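Local coordinates for protein phosphoribosyltransferase (Thermus thermophilus, PDB 1WD5) that is of unproven function but probably acts as a type I phosphoribosyltransferase, a kind of glycosyltransferase, at residues L13-A18 / V41-L45; R6-A11 / V36-V41; G47-V51 / I202-W206. One frame throughout, in Å; residues are numbered along the deposited sequence.

Contact 1: residues L13-A18 / V41-L45; sequences LAEALA and VARRL
Val41 opens the contact between two helices that pack on the central, mixed sheet of a type I phosphoribosyltransferase fold: its CG2 lies 4.2 Å from Leu13 CB, and its CG1 meets Leu17 CD1 at 3.9 Å. With CG1 anti to the backbone N (chi1 168°), the two methyls of Val41 divide between these leucines, which stand one helical turn apart on helix 6-17. Leu13 and Leu17 also rest on strands 122-126 and 150-155, so the sheet-facing side merges with the core between helices and sheet. The short segments run in the same general direction, their axes 9.2 Å apart at closest approach and crossing at -46°.

Further along, Arg44 brings its aliphatic root against the first helix, its CB 3.5 Å from Ala14 CB. The polar end of Arg44 makes a salt bridge with Glu40 of its own helix through NE, while NH1 donates to a water that in turn donates to Glu15 OE2. At 4.5 Å from Arg44 NH1 and well out of the guanidinium plane, Glu15 OE2, itself bonded to a buffer molecule, takes no N-H from it directly; the opposite charges are near neighbours, linked through the water.

Leu45 closes the row. Its side chain crosses that of Leu17 at about a right angle, CD1 near Leu17 CD1, and its CD2 lies 3.7 Å from Ala14 O and 4.1 Å from Ala18 CA.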
# COMPACT_ATOMS: atom_id res chain seq x y z
N LEU A 13 5.36 3.78 14.23
CA LEU A 13 4.85 2.57 13.58
C LEU A 13 5.91 1.47 13.63
O LEU A 13 5.59 0.30 13.89
CB LEU A 13 4.49 2.87 12.12
CG LEU A 13 3.62 1.83 11.43
CD1 LEU A 13 2.33 1.62 12.22
CD2 LEU A 13 3.30 2.28 10.00
N ALA A 14 7.16 1.84 13.40
CA ALA A 14 8.26 0.88 13.44
C ALA A 14 8.37 0.27 14.84
O ALA A 14 8.67 -0.91 14.99
CB ALA A 14 9.57 1.56 13.07
N GLU A 15 8.11 1.09 15.85
CA GLU A 15 8.17 0.63 17.24
C GLU A 15 7.04 -0.35 17.54
O GLU A 15 7.22 -1.33 18.26
CB GLU A 15 8.11 1.84 18.18
CG GLU A 15 9.45 2.57 18.33
CD GLU A 15 9.31 4.02 18.78
OE1 GLU A 15 8.28 4.37 19.40
OE2 GLU A 15 10.24 4.81 18.53
N ALA A 16 5.86 -0.11 16.97
CA ALA A 16 4.72 -1.00 17.18
C ALA A 16 4.95 -2.33 16.46
O ALA A 16 4.42 -3.37 16.85
CB ALA A 16 3.44 -0.35 16.67
N LEU A 17 5.77 -2.30 15.40
CA LEU A 17 6.06 -3.50 14.61
C LEU A 17 7.21 -4.35 15.13
O LEU A 17 7.26 -5.55 14.87
CB LEU A 17 6.36 -3.10 13.16
CG LEU A 17 5.24 -2.49 12.32
CD1 LEU A 17 5.83 -1.92 11.04
CD2 LEU A 17 4.19 -3.55 11.99
N ALA A 18 8.14 -3.72 15.85
CA ALA A 18 9.31 -4.41 16.38
C ALA A 18 9.03 -5.73 17.11
O ALA A 18 9.75 -6.71 16.93
CB ALA A 18 10.10 -3.47 17.29
N VAL A 41 10.10 3.45 8.41
CA VAL A 41 9.92 2.13 9.01
C VAL A 41 11.06 1.21 8.60
O VAL A 41 11.66 0.54 9.43
CB VAL A 41 8.58 1.48 8.58
CG1 VAL A 41 8.57 0.01 8.98
CG2 VAL A 41 7.41 2.20 9.23
N ALA A 42 11.35 1.19 7.30
CA ALA A 42 12.41 0.34 6.78
C ALA A 42 13.75 0.65 7.45
O ALA A 42 14.52 -0.26 7.77
CB ALA A 42 12.53 0.52 5.26
N ARG A 43 14.03 1.93 7.66
CA ARG A 43 15.29 2.32 8.30
C ARG A 43 15.35 1.92 9.77
O ARG A 43 16.42 1.55 10.28
CB ARG A 43 15.52 3.83 8.16
CG ARG A 43 15.73 4.27 6.71
CD ARG A 43 15.77 5.80 6.55
NE ARG A 43 15.98 6.14 5.14
CZ ARG A 43 17.13 5.98 4.51
NH1 ARG A 43 18.19 5.51 5.16
NH2 ARG A 43 17.23 6.25 3.21
N ARG A 44 14.22 1.98 10.47
CA ARG A 44 14.20 1.62 11.88
C ARG A 44 14.21 0.11 12.11
O ARG A 44 14.77 -0.37 13.09
CB ARG A 44 12.99 2.25 12.58
CG ARG A 44 12.91 3.76 12.39
CD ARG A 44 12.69 4.49 13.70
NE ARG A 44 12.92 5.93 13.54
CZ ARG A 44 13.27 6.74 14.53
NH1 ARG A 44 13.43 6.25 15.76
NH2 ARG A 44 13.47 8.03 14.30
N LEU A 45 13.61 -0.65 11.20
CA LEU A 45 13.56 -2.10 11.33
C LEU A 45 14.72 -2.82 10.65
O LEU A 45 14.83 -4.05 10.72
CB LEU A 45 12.24 -2.65 10.78
CG LEU A 45 10.95 -2.34 11.54
CD1 LEU A 45 9.77 -2.96 10.79
CD2 LEU A 45 11.03 -2.91 12.94
O HOH W 1 12.50 4.02 17.28

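Contact 2: residues R6-A11 / V36-V41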
# COMPACT_ATOMS: atom_id res chain seq x y z
N ARG A 6 4.96 12.82 8.76
CA ARG A 6 5.02 11.42 8.35
C ARG A 6 6.22 10.64 8.90
O ARG A 6 6.12 9.44 9.13
CB ARG A 6 4.99 11.32 6.82
CG ARG A 6 3.67 11.80 6.19
CD ARG A 6 3.68 11.58 4.68
NE ARG A 6 2.49 12.09 4.00
CZ ARG A 6 2.30 13.37 3.70
NH1 ARG A 6 3.22 14.28 4.01
NH2 ARG A 6 1.21 13.74 3.04
N ARG A 7 7.34 11.32 9.14
CA ARG A 7 8.52 10.66 9.70
C ARG A 7 8.23 10.25 11.14
O ARG A 7 8.64 9.17 11.59
CB ARG A 7 9.74 11.59 9.67
CG ARG A 7 10.33 11.83 8.28
CD ARG A 7 11.26 10.71 7.87
NE ARG A 7 11.63 10.77 6.45
CZ ARG A 7 12.19 9.76 5.80
NH1 ARG A 7 12.46 8.63 6.44
NH2 ARG A 7 12.45 9.86 4.50
N HIS A 8 7.54 11.12 11.86
CA HIS A 8 7.17 10.88 13.26
C HIS A 8 6.26 9.66 13.35
O HIS A 8 6.45 8.80 14.21
CB HIS A 8 6.42 12.09 13.82
CG HIS A 8 6.00 11.93 15.24
ND1 HIS A 8 4.96 12.66 15.80
CD2 HIS A 8 6.49 11.16 16.24
CE1 HIS A 8 4.83 12.34 17.07
NE2 HIS A 8 5.75 11.44 17.37
N ALA A 9 5.27 9.59 12.47
CA ALA A 9 4.34 8.46 12.47
C ALA A 9 5.09 7.19 12.09
O ALA A 9 4.80 6.11 12.61
CB ALA A 9 3.21 8.72 11.48
N GLY A 10 6.06 7.32 11.20
CA GLY A 10 6.84 6.17 10.77
C GLY A 10 7.67 5.59 11.90
O GLY A 10 7.83 4.37 11.99
N ALA A 11 8.20 6.45 12.75
CA ALA A 11 9.01 6.01 13.88
C ALA A 11 8.14 5.23 14.86
O ALA A 11 8.51 4.15 15.30
CB ALA A 11 9.64 7.22 14.59
N VAL A 36 7.01 7.86 2.40
CA VAL A 36 7.78 8.53 3.44
C VAL A 36 7.68 7.74 4.74
O VAL A 36 8.69 7.48 5.40
CB VAL A 36 7.27 9.96 3.70
CG1 VAL A 36 8.05 10.58 4.85
CG2 VAL A 36 7.42 10.81 2.44
N VAL A 37 6.46 7.35 5.11
CA VAL A 37 6.26 6.58 6.33
C VAL A 37 7.00 5.25 6.19
O VAL A 37 7.67 4.80 7.12
CB VAL A 37 4.77 6.30 6.60
CG1 VAL A 37 4.62 5.54 7.92
CG2 VAL A 37 3.97 7.61 6.65
N ALA A 38 6.87 4.63 5.02
CA ALA A 38 7.51 3.34 4.75
C ALA A 38 9.04 3.40 4.85
O ALA A 38 9.68 2.49 5.39
CB ALA A 38 7.10 2.84 3.36
N ASP A 39 9.62 4.46 4.31
CA ASP A 39 11.07 4.62 4.35
C ASP A 39 11.56 4.69 5.80
O ASP A 39 12.57 4.08 6.15
CB ASP A 39 11.49 5.89 3.61
CG ASP A 39 13.00 6.09 3.62
OD1 ASP A 39 13.70 5.40 2.86
OD2 ASP A 39 13.48 6.94 4.39
N GLU A 40 10.85 5.44 6.64
CA GLU A 40 11.25 5.57 8.04
C GLU A 40 11.15 4.21 8.72
O GLU A 40 12.02 3.84 9.51
CB GLU A 40 10.37 6.60 8.75
CG GLU A 40 10.81 6.97 10.18
CD GLU A 40 12.20 7.59 10.23
OE1 GLU A 40 12.60 8.28 9.27
OE2 GLU A 40 12.89 7.41 11.26
N VAL A 41 10.10 3.45 8.41
CA VAL A 41 9.92 2.13 9.01
C VAL A 41 11.06 1.21 8.60
O VAL A 41 11.66 0.54 9.43
CB VAL A 41 8.58 1.48 8.58
CG1 VAL A 41 8.57 0.01 8.98
CG2 VAL A 41 7.41 2.20 9.23
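Asp39 OD2 is gripped end-on by both terminal nitrogens of Arg7, with NH1 at 2.8 Å from OD2 and NH2 at 3.1 Å. NH1 uses the anti lone pair of that oxygen, whereas NH2 comes from above the carboxylate plane by a more bent bond (139°). Both bonds keep to the guanidinium plane, which stands almost perpendicular to the carboxylate. NH1 also donates to Glu40 OE1 at 2.9 Å, meeting it on the anti side, so one nitrogen bridges two acids on successive residues of helix 33-45. The bend of Arg7 at chi2 (-82°) folds its chain over toward that helix, and Val36 CG1 lies over one face of the guanidinium.

Next to the salt bridges, helices 6-17 and 33-45 pack together on the sheet of the phosphoribosyltransferase-like fold, where Val37 also touches Val126 of strand 122-126. The axes of the two short segments approach to 7.8 Å and cross at -44°. Gly10 sits at the closest point: its bare CA touches Val37 CG1 at 3.7 Å, and Glu40 CG lies against its backbone. Val41 CG2 sits 3.5 Å from Gly10 O. At the other end Arg6 lays its CB against Val36 CG1 and Val37 CG2, then extends away to a salt bridge with Asp128.

The acids have further partners: Asp39 OD2 pairs with Arg43, and Glu40 OE2 with Arg44. Three arginines thus share two carboxylates, which probably favours the ionised form of both acids and fixes the rotation of the Arg7 guanidinium across the helix pair.

Contact 3: residues G47-V51 / I202-W206; sequences GELDV and ILLEW
The start of strand 48-59, in the central sheet of the phosphoribosyltransferase fold, is covered here by segment 202-206, which takes in the C-terminal part of helix 196-204 and Trp206. Leu49 carries the contact. Its CB lies over one face of the Trp206 indole in a CH-pi contact, 3.5 Å from the centroid of the five-membered ring and 15° off the ring normal; the nearest ring atom is CE2, at 3.4 Å from Leu49 CB. Because Leu49 has CG anti to its backbone N (chi1 179°), the branch continues past the indole, and CD1 reaches both Trp206 CD1 at 3.8 Å and Leu203 CD2 at 3.9 Å. The six-membered ring extends along the backbone to Gly47, whose O approaches Trp206 CZ3 obliquely at 3.3 Å.

Leu203 touches Val51 as well, its CD1 4.3 Å from Val51 CG1, and Ile202 CG2 touches the far end of Leu49. No direct hydrogen bond joins the segments. A water donates to Trp206 O and, weakly, to Glu48 OE2, an atom that also forms a salt bridge with Arg113.

Around this apolar patch, Leu49 also packs on Ala38 and Ala42 of helix 33-45, and Trp206 NE1 donates to Asp39 of that helix. Leu203 leans instead on Tyr109 and Val112 of helix 88-112, while Glu48 and Asp50 pair through their backbones with strand 26-29.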
# COMPACT_ATOMS: atom_id res chain seq x y z
N GLY A 47 15.10 -3.02 7.49
CA GLY A 47 14.53 -3.70 6.35
C GLY A 47 14.89 -3.03 5.03
O GLY A 47 15.81 -2.21 4.97
N GLU A 48 14.15 -3.38 3.99
CA GLU A 48 14.38 -2.85 2.65
C GLU A 48 13.14 -2.11 2.14
O GLU A 48 12.03 -2.65 2.16
CB GLU A 48 14.75 -4.00 1.71
CG GLU A 48 14.77 -3.63 0.23
CD GLU A 48 15.39 -4.73 -0.62
OE1 GLU A 48 15.12 -5.92 -0.35
OE2 GLU A 48 16.14 -4.40 -1.57
N LEU A 49 13.33 -0.88 1.66
CA LEU A 49 12.21 -0.07 1.18
C LEU A 49 11.96 -0.18 -0.32
O LEU A 49 12.89 -0.21 -1.13
CB LEU A 49 12.44 1.39 1.56
CG LEU A 49 11.44 2.48 1.16
CD1 LEU A 49 11.59 2.83 -0.31
CD2 LEU A 49 10.03 2.03 1.48
N ASP A 50 10.69 -0.24 -0.68
CA ASP A 50 10.28 -0.28 -2.08
C ASP A 50 8.86 0.24 -2.15
O ASP A 50 8.23 0.50 -1.12
CB ASP A 50 10.35 -1.71 -2.66
CG ASP A 50 10.23 -1.72 -4.18
OD1 ASP A 50 10.26 -0.64 -4.80
OD2 ASP A 50 10.12 -2.82 -4.77
N VAL A 51 8.36 0.42 -3.36
CA VAL A 51 7.02 0.93 -3.54
C VAL A 51 6.14 -0.18 -4.11
O VAL A 51 6.62 -1.06 -4.82
CB VAL A 51 7.03 2.12 -4.51
CG1 VAL A 51 7.59 1.68 -5.86
CG2 VAL A 51 5.63 2.68 -4.67
N ILE A 202 13.66 9.35 -2.64
CA ILE A 202 13.67 8.35 -1.59
C ILE A 202 14.08 6.99 -2.15
O ILE A 202 14.94 6.31 -1.58
CB ILE A 202 12.29 8.23 -0.92
CG1 ILE A 202 11.98 9.52 -0.16
CG2 ILE A 202 12.26 7.03 0.02
CD1 ILE A 202 10.60 9.56 0.45
N LEU A 203 13.47 6.60 -3.26
CA LEU A 203 13.76 5.32 -3.89
C LEU A 203 15.23 5.15 -4.32
O LEU A 203 15.78 4.05 -4.27
CB LEU A 203 12.85 5.11 -5.11
CG LEU A 203 11.35 4.89 -4.86
CD1 LEU A 203 10.61 4.79 -6.20
CD2 LEU A 203 11.15 3.62 -4.06
N LEU A 204 15.85 6.25 -4.75
CA LEU A 204 17.24 6.24 -5.21
C LEU A 204 18.22 5.73 -4.15
O LEU A 204 19.19 5.05 -4.48
CB LEU A 204 17.67 7.64 -5.65
CG LEU A 204 17.23 8.09 -7.05
CD1 LEU A 204 17.42 9.60 -7.20
CD2 LEU A 204 18.03 7.34 -8.10
N GLU A 205 17.96 6.06 -2.89
CA GLU A 205 18.83 5.64 -1.79
C GLU A 205 18.82 4.12 -1.59
O GLU A 205 19.71 3.57 -0.92
CB GLU A 205 18.39 6.31 -0.48
CG GLU A 205 18.85 7.75 -0.29
CD GLU A 205 20.37 7.88 -0.15
OE1 GLU A 205 21.07 7.73 -1.17
OE2 GLU A 205 20.86 8.13 0.97
N TRP A 206 17.84 3.43 -2.17
CA TRP A 206 17.75 1.98 -1.99
C TRP A 206 18.19 1.14 -3.18
O TRP A 206 18.05 -0.09 -3.16
CB TRP A 206 16.33 1.59 -1.57
CG TRP A 206 15.91 2.21 -0.26
CD1 TRP A 206 15.32 3.43 -0.09
CD2 TRP A 206 16.11 1.66 1.05
NE1 TRP A 206 15.14 3.68 1.26
CE2 TRP A 206 15.62 2.61 1.97
CE3 TRP A 206 16.66 0.47 1.53
CZ2 TRP A 206 15.66 2.40 3.36
CZ3 TRP A 206 16.69 0.26 2.91
CH2 TRP A 206 16.20 1.22 3.80
O HOH W 2 18.27 -1.72 -0.90

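From the N terminus, helix 6-17 comes first and meets helix 33-45 twice: contact 2 joins the earlier parts of the two helices and contact 1 the later parts. Their segments therefore alternate along the chain, and both contacts close the loop that passes through strand 26-29. Val41 belongs to both, and Leu13 CD2 against Val37 CG1 carries the packing from one to the other. The chain then turns directly into strand 48-59, where contact 3 opens; it closes a far longer loop by bringing back the C-terminal helix 196-204. Helix 33-45 connects the three, and a probable hydrogen bond between Ala42 O and Gly47 N spans the turn from helix to strand.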